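Local coordinates for nickel ABC transporter (Nickel-binding protein) (Bacillus halodurans, PDB 3T66) that probably serves as the extracellular solute-binding component of an ABC transporter, likely carrying peptides or nickel, and binds calcium, at residues 34-45 against 137-145; 287-297 against 438-446. All blocks are in the same frame, centred on the assembly; numbering follows the deposited sequence.

Both segments of contact 1 (34-45 against 137-145) precede those of contact 2 (287-297 against 438-446) in the sequence. Their centres lie 29 Å apart on opposite sides of the chain's centre, and their nearest atoms, about 11 Å apart, do not touch. Contact 1 packs a short helix and the chain after it against a loop between strands 121-126 and 162-168, beside helix 89-100. Contact 2 sets a loop after strand 280-282 on helix 431-447, next to helix 395-402. This separation is consistent with the lobed architecture of family 5 solute-binding proteins, each contact tying sequence-distant segments together within its own region.

Contact 1 (34-45 against 137-145); sequences YIPVRAGITETL and LVNPNVSII
Tyr-34 lays one face of its ring on Pro-140, a CH-pi contact in which CB of Pro-140 sits 3.9 Å from the Tyr-34 ring centroid and 24° off the ring normal. Tyr-34 is the N-cap of the short helix 35-38, which a Schellman motif closes at Gly-40. With CG anti to its carbonyl carbon (chi1 -59°), the ring extends from the N-cap across the proline to the two flanking asparagines. OD1 of Asn-141 comes obliquely to within 3.3 Å of Tyr-34 CE1, and the amides of Asn-139 and Asn-141 both stand steeply to the ring plane. An alanine in place of Tyr-34 is likely to strip Pro-140 of its ring cover and leave both amides without the aromatic neighbour they border. One turn on, Val-37 CG2 packs 4.1 Å from Pro-140 CB. Past the helix the two segments are joined by one backbone bond, Ile-144 N to Glu-43 O at 2.9 Å. Thr-44 turns CG2 onto the loop carbonyls, 3.5 Å from Val-138 O. Leu-45 forks between two partners: CD1 meets Leu-137 CD1 and CD2 meets Ile-144 CD1, each pair at 3.8 Å. Val-92 of helix 89-100 backs Leu-45 and Ile-144. Farther out, the Glu-43 carboxylate is gripped by three bonds, OE1 to Thr-159 OG1 and Trp-182 NE1, OE2 to Tyr-181 OH.

Contact 2 (287-297 against 438-446); sequences FIPTLPFAPSY and TEQAAAYID
Phe-293 and Glu-439 bring the backbones closest, 4.8 Å from CA to CA, where two successive type I turns, 288-291 and 291-294, fold the loop down onto helix 431-447. Phe-293 O faces Glu-439 CA in a CA-H...O contact of 3.5 Å; no hydrogen bond joins the two segments. The Phe-293 ring, its CG held between the backbone N and carbonyl carbon (chi1 47°), offers a face to Thr-438: CG2 of Thr-438 lies 4.2 Å from the Phe-293 centroid, a CH-pi contact. An edge of the same ring points CE1 at the centre of the Phe-287 face, 3.8 Å above the plane, a T-shaped pair. The loop between strand 280-282 and helix 304-314 of this family 5 solute-binding protein thus packs on helix 431-447 through an apolar middle, flanked by the Glu-439 and Asp-446 carboxylates. Ala-442 CB touches Pro-295 CG at 3.6 Å and lies 4.0 Å from Phe-287 CE2, at that ring's edge. Tyr-397 and Leu-398 of helix 395-402 border Phe-287 and Thr-438 respectively. Glu-439 bends at chi2 and lays its carboxylate along Ala-294 and Pro-295. Pro-295 CB lies over one face of the Tyr-297 ring, offset toward its rim; the ring's CD2 edge meets Asp-446 OD1 at 3.6 Å, while OD2 of Asp-446 forms a salt bridge with Lys-449.

Contact 1 (34-45 against 137-145)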
loop_
_atom_site.group_PDB
_atom_site.type_symbol
_atom_site.label_atom_id
_atom_site.label_comp_id
_atom_site.label_asym_id
_atom_site.label_seq_id
_atom_site.Cartn_x
_atom_site.Cartn_y
_atom_site.Cartn_z
ATOM N N TYR A 34 11.743 -5.590 -4.361
ATOM C CA TYR A 34 11.950 -4.156 -4.568
ATOM C C TYR A 34 13.192 -3.642 -3.926
ATOM O O TYR A 34 13.352 -2.445 -3.725
ATOM C CB TYR A 34 10.766 -3.329 -4.096
ATOM C CG TYR A 34 9.459 -3.661 -4.765
ATOM C CD1 TYR A 34 9.407 -4.446 -5.916
ATOM C CD2 TYR A 34 8.262 -3.178 -4.244
ATOM C CE1 TYR A 34 8.197 -4.745 -6.520
ATOM C CE2 TYR A 34 7.054 -3.464 -4.842
ATOM C CZ TYR A 34 7.021 -4.237 -5.985
ATOM O OH TYR A 34 5.803 -4.495 -6.583
ATOM N N ILE A 35 14.084 -4.566 -3.635
ATOM C CA ILE A 35 15.255 -4.295 -2.863
ATOM C C ILE A 35 16.169 -3.343 -3.602
ATOM O O ILE A 35 16.723 -2.440 -2.998
ATOM C CB ILE A 35 15.918 -5.601 -2.498
ATOM C CG1 ILE A 35 14.856 -6.481 -1.769
ATOM C CG2 ILE A 35 17.254 -5.353 -1.792
ATOM C CD1 ILE A 35 15.169 -7.041 -0.330
ATOM N N PRO A 36 16.292 -3.498 -4.920
ATOM C CA PRO A 36 17.120 -2.514 -5.624
ATOM C C PRO A 36 16.809 -1.083 -5.240
ATOM O O PRO A 36 17.714 -0.328 -4.859
ATOM C CB PRO A 36 16.770 -2.771 -7.074
ATOM C CG PRO A 36 16.609 -4.289 -7.089
ATOM C CD PRO A 36 15.930 -4.632 -5.790
ATOM N N VAL A 37 15.539 -0.718 -5.306
ATOM C CA VAL A 37 15.114 0.620 -4.937
ATOM C C VAL A 37 15.253 0.843 -3.433
ATOM O O VAL A 37 15.674 1.936 -3.002
ATOM C CB VAL A 37 13.685 0.917 -5.429
ATOM C CG1 VAL A 37 13.161 2.255 -4.892
ATOM C CG2 VAL A 37 13.669 0.939 -6.924
ATOM N N ARG A 38 14.938 -0.184 -2.649
ATOM C CA ARG A 38 15.021 -0.065 -1.186
ATOM C C ARG A 38 16.433 0.214 -0.647
ATOM O O ARG A 38 16.621 0.954 0.332
ATOM C CB ARG A 38 14.362 -1.244 -0.493
ATOM C CG ARG A 38 12.864 -1.199 -0.714
ATOM C CD ARG A 38 12.123 -2.392 -0.147
ATOM N NE ARG A 38 10.773 -2.478 -0.706
ATOM C CZ ARG A 38 9.722 -2.999 -0.079
ATOM N NH1 ARG A 38 9.843 -3.453 1.147
ATOM N NH2 ARG A 38 8.540 -3.031 -0.663
ATOM N N ALA A 39 17.424 -0.330 -1.325
ATOM C CA ALA A 39 18.783 -0.185 -0.876
ATOM C C ALA A 39 19.410 0.999 -1.555
ATOM O O ALA A 39 20.557 1.320 -1.296
ATOM C CB ALA A 39 19.582 -1.454 -1.159
ATOM N N GLY A 40 18.663 1.631 -2.446
ATOM C CA GLY A 40 19.111 2.875 -3.072
ATOM C C GLY A 40 20.105 2.645 -4.197
ATOM O O GLY A 40 21.001 3.468 -4.417
ATOM N N ILE A 41 19.947 1.535 -4.911
ATOM C CA ILE A 41 20.741 1.310 -6.115
ATOM C C ILE A 41 20.077 2.005 -7.306
ATOM O O ILE A 41 20.741 2.509 -8.242
ATOM C CB ILE A 41 20.874 -0.202 -6.428
ATOM C CG1 ILE A 41 21.589 -0.903 -5.282
ATOM C CG2 ILE A 41 21.646 -0.415 -7.678
ATOM C CD1 ILE A 41 21.126 -2.276 -5.016
ATOM N N THR A 42 18.759 2.060 -7.217
ATOM C CA THR A 42 17.912 2.113 -8.375
ATOM C C THR A 42 16.717 3.001 -8.057
ATOM O O THR A 42 16.313 3.080 -6.890
ATOM C CB THR A 42 17.530 0.633 -8.723
ATOM O OG1 THR A 42 18.228 0.222 -9.901
ATOM C CG2 THR A 42 16.037 0.418 -8.944
ATOM N N GLU A 43 16.185 3.677 -9.079
ATOM C CA GLU A 43 15.089 4.653 -8.939
ATOM C C GLU A 43 14.112 4.639 -10.111
ATOM O O GLU A 43 14.367 4.026 -11.132
ATOM C CB GLU A 43 15.683 6.045 -8.851
ATOM C CG GLU A 43 16.700 6.173 -7.764
ATOM C CD GLU A 43 17.513 7.441 -7.856
ATOM O OE1 GLU A 43 17.863 7.849 -8.986
ATOM O OE2 GLU A 43 17.810 8.041 -6.798
ATOM N N THR A 44 13.020 5.376 -10.017
ATOM C CA THR A 44 11.954 5.199 -10.997
ATOM C C THR A 44 11.754 6.516 -11.691
ATOM O O THR A 44 12.303 7.510 -11.228
ATOM C CB THR A 44 10.658 4.799 -10.279
ATOM O OG1 THR A 44 10.486 5.688 -9.177
ATOM C CG2 THR A 44 10.715 3.308 -9.762
ATOM N N LEU A 45 10.981 6.554 -12.770
ATOM C CA LEU A 45 10.709 7.825 -13.436
ATOM C C LEU A 45 9.895 8.782 -12.568
ATOM O O LEU A 45 9.944 10.021 -12.681
ATOM C CB LEU A 45 9.983 7.606 -14.756
ATOM C CG LEU A 45 10.623 6.706 -15.830
ATOM C CD1 LEU A 45 9.757 6.519 -17.080
ATOM C CD2 LEU A 45 11.941 7.241 -16.249
ATOM N N LEU A 137 4.400 3.882 -13.350
ATOM C CA LEU A 137 5.850 4.020 -13.427
ATOM C C LEU A 137 6.510 4.176 -12.056
ATOM O O LEU A 137 7.730 4.134 -11.917
ATOM C CB LEU A 137 6.225 5.121 -14.402
ATOM C CG LEU A 137 5.681 4.871 -15.809
ATOM C CD1 LEU A 137 5.989 6.013 -16.773
ATOM C CD2 LEU A 137 6.205 3.549 -16.363
ATOM N N VAL A 138 5.690 4.317 -11.032
ATOM C CA VAL A 138 6.185 4.363 -9.675
ATOM C C VAL A 138 6.707 2.985 -9.213
ATOM O O VAL A 138 7.556 2.911 -8.344
ATOM C CB VAL A 138 5.052 4.797 -8.735
ATOM C CG1 VAL A 138 5.503 4.832 -7.256
ATOM C CG2 VAL A 138 4.457 6.109 -9.149
ATOM N N ASN A 139 6.191 1.910 -9.805
ATOM C CA ASN A 139 6.484 0.570 -9.376
ATOM C C ASN A 139 7.956 0.376 -9.402
ATOM O O ASN A 139 8.582 0.530 -10.447
ATOM C CB ASN A 139 5.891 -0.421 -10.350
ATOM C CG ASN A 139 5.450 -1.713 -9.691
ATOM O OD1 ASN A 139 6.204 -2.364 -8.979
ATOM N ND2 ASN A 139 4.213 -2.107 -9.969
ATOM N N PRO A 140 8.524 0.020 -8.257
ATOM C CA PRO A 140 9.914 -0.236 -8.154
ATOM C C PRO A 140 10.412 -1.174 -9.211
ATOM O O PRO A 140 11.590 -1.154 -9.534
ATOM C CB PRO A 140 10.010 -0.842 -6.796
ATOM C CG PRO A 140 9.114 0.040 -6.033
ATOM C CD PRO A 140 7.913 0.136 -6.930
ATOM N N ASN A 141 9.512 -1.963 -9.777
ATOM C CA ASN A 141 9.796 -2.873 -10.897
ATOM C C ASN A 141 10.315 -2.261 -12.112
ATOM O O ASN A 141 10.846 -2.957 -12.957
ATOM C CB ASN A 141 8.487 -3.380 -11.426
ATOM C CG ASN A 141 7.981 -4.432 -10.618
ATOM O OD1 ASN A 141 8.726 -4.934 -9.750
ATOM N ND2 ASN A 141 6.717 -4.800 -10.821
ATOM N N VAL A 142 10.003 -0.991 -12.288
ATOM C CA VAL A 142 10.247 -0.383 -13.525
ATOM C C VAL A 142 11.322 0.600 -13.242
ATOM O O VAL A 142 11.453 1.617 -13.899
ATOM C CB VAL A 142 9.027 0.319 -14.006
ATOM C CG1 VAL A 142 9.230 0.709 -15.437
ATOM C CG2 VAL A 142 7.878 -0.573 -13.949
ATOM N N SER A 143 12.121 0.296 -12.252
ATOM C CA SER A 143 13.192 1.188 -11.957
ATOM C C SER A 143 14.133 1.129 -13.115
ATOM O O SER A 143 14.249 0.088 -13.743
ATOM C CB SER A 143 13.903 0.770 -10.707
ATOM O OG SER A 143 14.064 -0.598 -10.699
ATOM N N ILE A 144 14.762 2.266 -13.412
ATOM C CA ILE A 144 15.635 2.433 -14.562
ATOM C C ILE A 144 17.071 1.974 -14.271
ATOM O O ILE A 144 17.712 2.491 -13.330
ATOM C CB ILE A 144 15.683 3.904 -14.919
ATOM C CG1 ILE A 144 14.273 4.438 -15.155
ATOM C CG2 ILE A 144 16.641 4.163 -16.076
ATOM C CD1 ILE A 144 13.557 3.835 -16.291
ATOM N N ILE A 145 17.563 1.006 -15.051
ATOM C CA ILE A 145 18.934 0.473 -14.933
ATOM C C ILE A 145 19.673 0.644 -16.291
ATOM O O ILE A 145 19.030 0.819 -17.350
ATOM C CB ILE A 145 18.942 -1.007 -14.477
#

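Contact 2 (287-297 against 438-446)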
loop_
_atom_site.group_PDB
_atom_site.type_symbol
_atom_site.label_atom_id
_atom_site.label_comp_id
_atom_site.label_asym_id
_atom_site.label_seq_id
_atom_site.Cartn_x
_atom_site.Cartn_y
_atom_site.Cartn_z
ATOM N N PHE A 287 -9.197 5.433 2.550
ATOM C CA PHE A 287 -7.977 6.177 2.216
ATOM C C PHE A 287 -7.401 6.907 3.380
ATOM O O PHE A 287 -8.144 7.519 4.154
ATOM C CB PHE A 287 -8.247 7.222 1.136
ATOM C CG PHE A 287 -8.919 6.671 -0.092
ATOM C CD1 PHE A 287 -8.431 5.538 -0.719
ATOM C CD2 PHE A 287 -10.042 7.275 -0.597
ATOM C CE1 PHE A 287 -9.023 5.035 -1.814
ATOM C CE2 PHE A 287 -10.636 6.766 -1.688
ATOM C CZ PHE A 287 -10.112 5.643 -2.311
ATOM N N ILE A 288 -6.076 6.888 3.483
ATOM C CA ILE A 288 -5.405 7.529 4.597
ATOM C C ILE A 288 -5.521 9.037 4.559
ATOM O O ILE A 288 -5.515 9.654 3.509
ATOM C CB ILE A 288 -3.931 7.122 4.756
ATOM C CG1 ILE A 288 -3.217 7.120 3.427
ATOM C CG2 ILE A 288 -3.830 5.754 5.373
ATOM C CD1 ILE A 288 -1.816 7.483 3.604
ATOM N N PRO A 289 -5.602 9.636 5.728
ATOM C CA PRO A 289 -5.934 11.028 5.701
ATOM C C PRO A 289 -4.987 11.884 4.837
ATOM O O PRO A 289 -5.450 12.805 4.194
ATOM C CB PRO A 289 -5.874 11.413 7.190
ATOM C CG PRO A 289 -6.026 10.069 7.932
ATOM C CD PRO A 289 -5.246 9.169 7.082
ATOM N N THR A 290 -3.700 11.574 4.803
ATOM C CA THR A 290 -2.711 12.447 4.174
ATOM C C THR A 290 -2.787 12.515 2.637
ATOM O O THR A 290 -2.147 13.358 1.992
ATOM C CB THR A 290 -1.310 12.062 4.619
ATOM O OG1 THR A 290 -1.373 10.796 5.290
ATOM C CG2 THR A 290 -0.823 13.041 5.622
ATOM N N LEU A 291 -3.597 11.627 2.065
ATOM C CA LEU A 291 -3.786 11.535 0.623
ATOM C C LEU A 291 -4.507 12.775 0.173
ATOM O O LEU A 291 -5.282 13.341 0.936
ATOM C CB LEU A 291 -4.581 10.298 0.265
ATOM C CG LEU A 291 -3.763 9.016 0.123
ATOM C CD1 LEU A 291 -4.647 7.818 0.300
ATOM C CD2 LEU A 291 -3.087 8.904 -1.240
ATOM N N PRO A 292 -4.226 13.227 -1.062
ATOM C CA PRO A 292 -4.834 14.452 -1.539
ATOM C C PRO A 292 -6.353 14.298 -1.781
ATOM O O PRO A 292 -7.073 15.287 -1.808
ATOM C CB PRO A 292 -4.067 14.718 -2.835
ATOM C CG PRO A 292 -3.683 13.375 -3.311
ATOM C CD PRO A 292 -3.335 12.639 -2.074
ATOM N N PHE A 293 -6.841 13.069 -1.928
ATOM C CA PHE A 293 -8.260 12.817 -2.212
ATOM C C PHE A 293 -9.035 12.153 -1.097
ATOM O O PHE A 293 -9.985 11.433 -1.360
ATOM C CB PHE A 293 -8.427 11.977 -3.478
ATOM C CG PHE A 293 -7.525 10.757 -3.547
ATOM C CD1 PHE A 293 -7.833 9.607 -2.863
ATOM C CD2 PHE A 293 -6.373 10.764 -4.351
ATOM C CE1 PHE A 293 -7.008 8.479 -2.971
ATOM C CE2 PHE A 293 -5.571 9.643 -4.458
ATOM C CZ PHE A 293 -5.893 8.503 -3.770
ATOM N N ALA A 294 -8.652 12.405 0.148
ATOM C CA ALA A 294 -9.352 11.840 1.274
ATOM C C ALA A 294 -10.253 12.911 1.840
ATOM O O ALA A 294 -9.863 14.070 1.941
ATOM C CB ALA A 294 -8.370 11.361 2.292
ATOM N N PRO A 295 -11.484 12.531 2.187
ATOM C CA PRO A 295 -12.510 13.420 2.719
ATOM C C PRO A 295 -12.165 13.784 4.128
ATOM O O PRO A 295 -11.486 12.987 4.806
ATOM C CB PRO A 295 -13.738 12.511 2.780
ATOM C CG PRO A 295 -13.485 11.435 1.834
ATOM C CD PRO A 295 -12.019 11.183 1.948
ATOM N N SER A 296 -12.606 14.953 4.578
ATOM C CA SER A 296 -12.695 15.165 6.023
ATOM C C SER A 296 -13.947 14.383 6.465
ATOM O O SER A 296 -14.967 14.344 5.746
ATOM C CB SER A 296 -12.768 16.668 6.425
ATOM N N TYR A 297 -13.897 13.730 7.617
ATOM C CA TYR A 297 -15.100 13.023 8.048
ATOM C C TYR A 297 -15.610 13.611 9.374
ATOM O O TYR A 297 -14.765 13.989 10.222
ATOM C CB TYR A 297 -14.805 11.548 8.203
ATOM C CG TYR A 297 -14.448 10.792 6.936
ATOM C CD1 TYR A 297 -13.125 10.685 6.501
ATOM C CD2 TYR A 297 -15.422 10.120 6.196
ATOM C CE1 TYR A 297 -12.777 9.955 5.334
ATOM C CE2 TYR A 297 -15.075 9.397 5.037
ATOM C CZ TYR A 297 -13.750 9.318 4.624
ATOM O OH TYR A 297 -13.433 8.581 3.510
ATOM N N THR A 438 -12.216 11.071 -6.927
ATOM C CA THR A 438 -11.987 10.086 -5.901
ATOM C C THR A 438 -12.516 10.504 -4.528
ATOM O O THR A 438 -12.968 9.674 -3.786
ATOM C CB THR A 438 -10.503 9.732 -5.848
ATOM O OG1 THR A 438 -9.973 9.798 -7.162
ATOM C CG2 THR A 438 -10.293 8.356 -5.374
ATOM N N GLU A 439 -12.464 11.789 -4.202
ATOM C CA GLU A 439 -12.957 12.313 -2.941
ATOM C C GLU A 439 -14.445 12.122 -2.927
ATOM O O GLU A 439 -15.028 11.904 -1.907
ATOM C CB GLU A 439 -12.663 13.816 -2.800
ATOM C CG GLU A 439 -11.491 14.278 -1.892
ATOM C CD GLU A 439 -11.837 15.430 -0.950
ATOM O OE1 GLU A 439 -12.899 15.345 -0.353
ATOM O OE2 GLU A 439 -11.064 16.398 -0.772
ATOM N N GLN A 440 -15.062 12.210 -4.083
ATOM C CA GLN A 440 -16.494 12.132 -4.204
ATOM C C GLN A 440 -16.960 10.726 -4.081
ATOM O O GLN A 440 -17.971 10.445 -3.507
ATOM C CB GLN A 440 -16.908 12.617 -5.570
ATOM C CG GLN A 440 -16.734 14.068 -5.806
ATOM C CD GLN A 440 -17.297 14.466 -7.117
ATOM O OE1 GLN A 440 -16.860 15.412 -7.746
ATOM N NE2 GLN A 440 -18.279 13.734 -7.549
ATOM N N ALA A 441 -16.230 9.838 -4.696
ATOM C CA ALA A 441 -16.552 8.459 -4.622
ATOM C C ALA A 441 -16.329 8.060 -3.163
ATOM O O ALA A 441 -17.134 7.340 -2.584
ATOM C CB ALA A 441 -15.666 7.685 -5.546
ATOM N N ALA A 442 -15.261 8.574 -2.559
ATOM C CA ALA A 442 -15.022 8.322 -1.161
ATOM C C ALA A 442 -16.230 8.820 -0.355
ATOM O O ALA A 442 -16.985 8.013 0.200
ATOM C CB ALA A 442 -13.784 8.984 -0.736
ATOM N N ALA A 443 -16.444 10.134 -0.332
ATOM C CA ALA A 443 -17.635 10.737 0.264
ATOM C C ALA A 443 -18.909 9.902 0.035
ATOM O O ALA A 443 -19.682 9.592 0.940
ATOM C CB ALA A 443 -17.822 12.144 -0.297
ATOM N N TYR A 444 -19.146 9.533 -1.198
ATOM C CA TYR A 444 -20.364 8.854 -1.455
ATOM C C TYR A 444 -20.401 7.501 -0.762
ATOM O O TYR A 444 -21.448 7.097 -0.249
ATOM C CB TYR A 444 -20.566 8.694 -2.935
ATOM C CG TYR A 444 -21.827 8.005 -3.173
ATOM C CD1 TYR A 444 -23.017 8.684 -3.052
ATOM C CD2 TYR A 444 -21.844 6.667 -3.461
ATOM C CE1 TYR A 444 -24.221 8.052 -3.247
ATOM C CE2 TYR A 444 -23.019 6.007 -3.651
ATOM C CZ TYR A 444 -24.229 6.704 -3.554
ATOM O OH TYR A 444 -25.435 6.054 -3.766
ATOM N N ILE A 445 -19.254 6.818 -0.761
ATOM C CA ILE A 445 -19.088 5.514 -0.098
ATOM C C ILE A 445 -19.256 5.604 1.438
ATOM O O ILE A 445 -19.747 4.684 2.093
ATOM C CB ILE A 445 -17.732 4.897 -0.470
ATOM C CG1 ILE A 445 -17.777 4.390 -1.912
ATOM C CG2 ILE A 445 -17.392 3.754 0.423
ATOM C CD1 ILE A 445 -16.394 4.253 -2.625
ATOM N N ASP A 446 -18.874 6.730 2.006
ATOM C CA ASP A 446 -19.231 6.993 3.378
ATOM C C ASP A 446 -20.740 7.100 3.621
ATOM O O ASP A 446 -21.263 6.369 4.454
ATOM C CB ASP A 446 -18.617 8.301 3.819
ATOM C CG ASP A 446 -18.542 8.412 5.310
ATOM O OD1 ASP A 446 -18.943 9.483 5.884
ATOM O OD2 ASP A 446 -18.058 7.397 5.884
#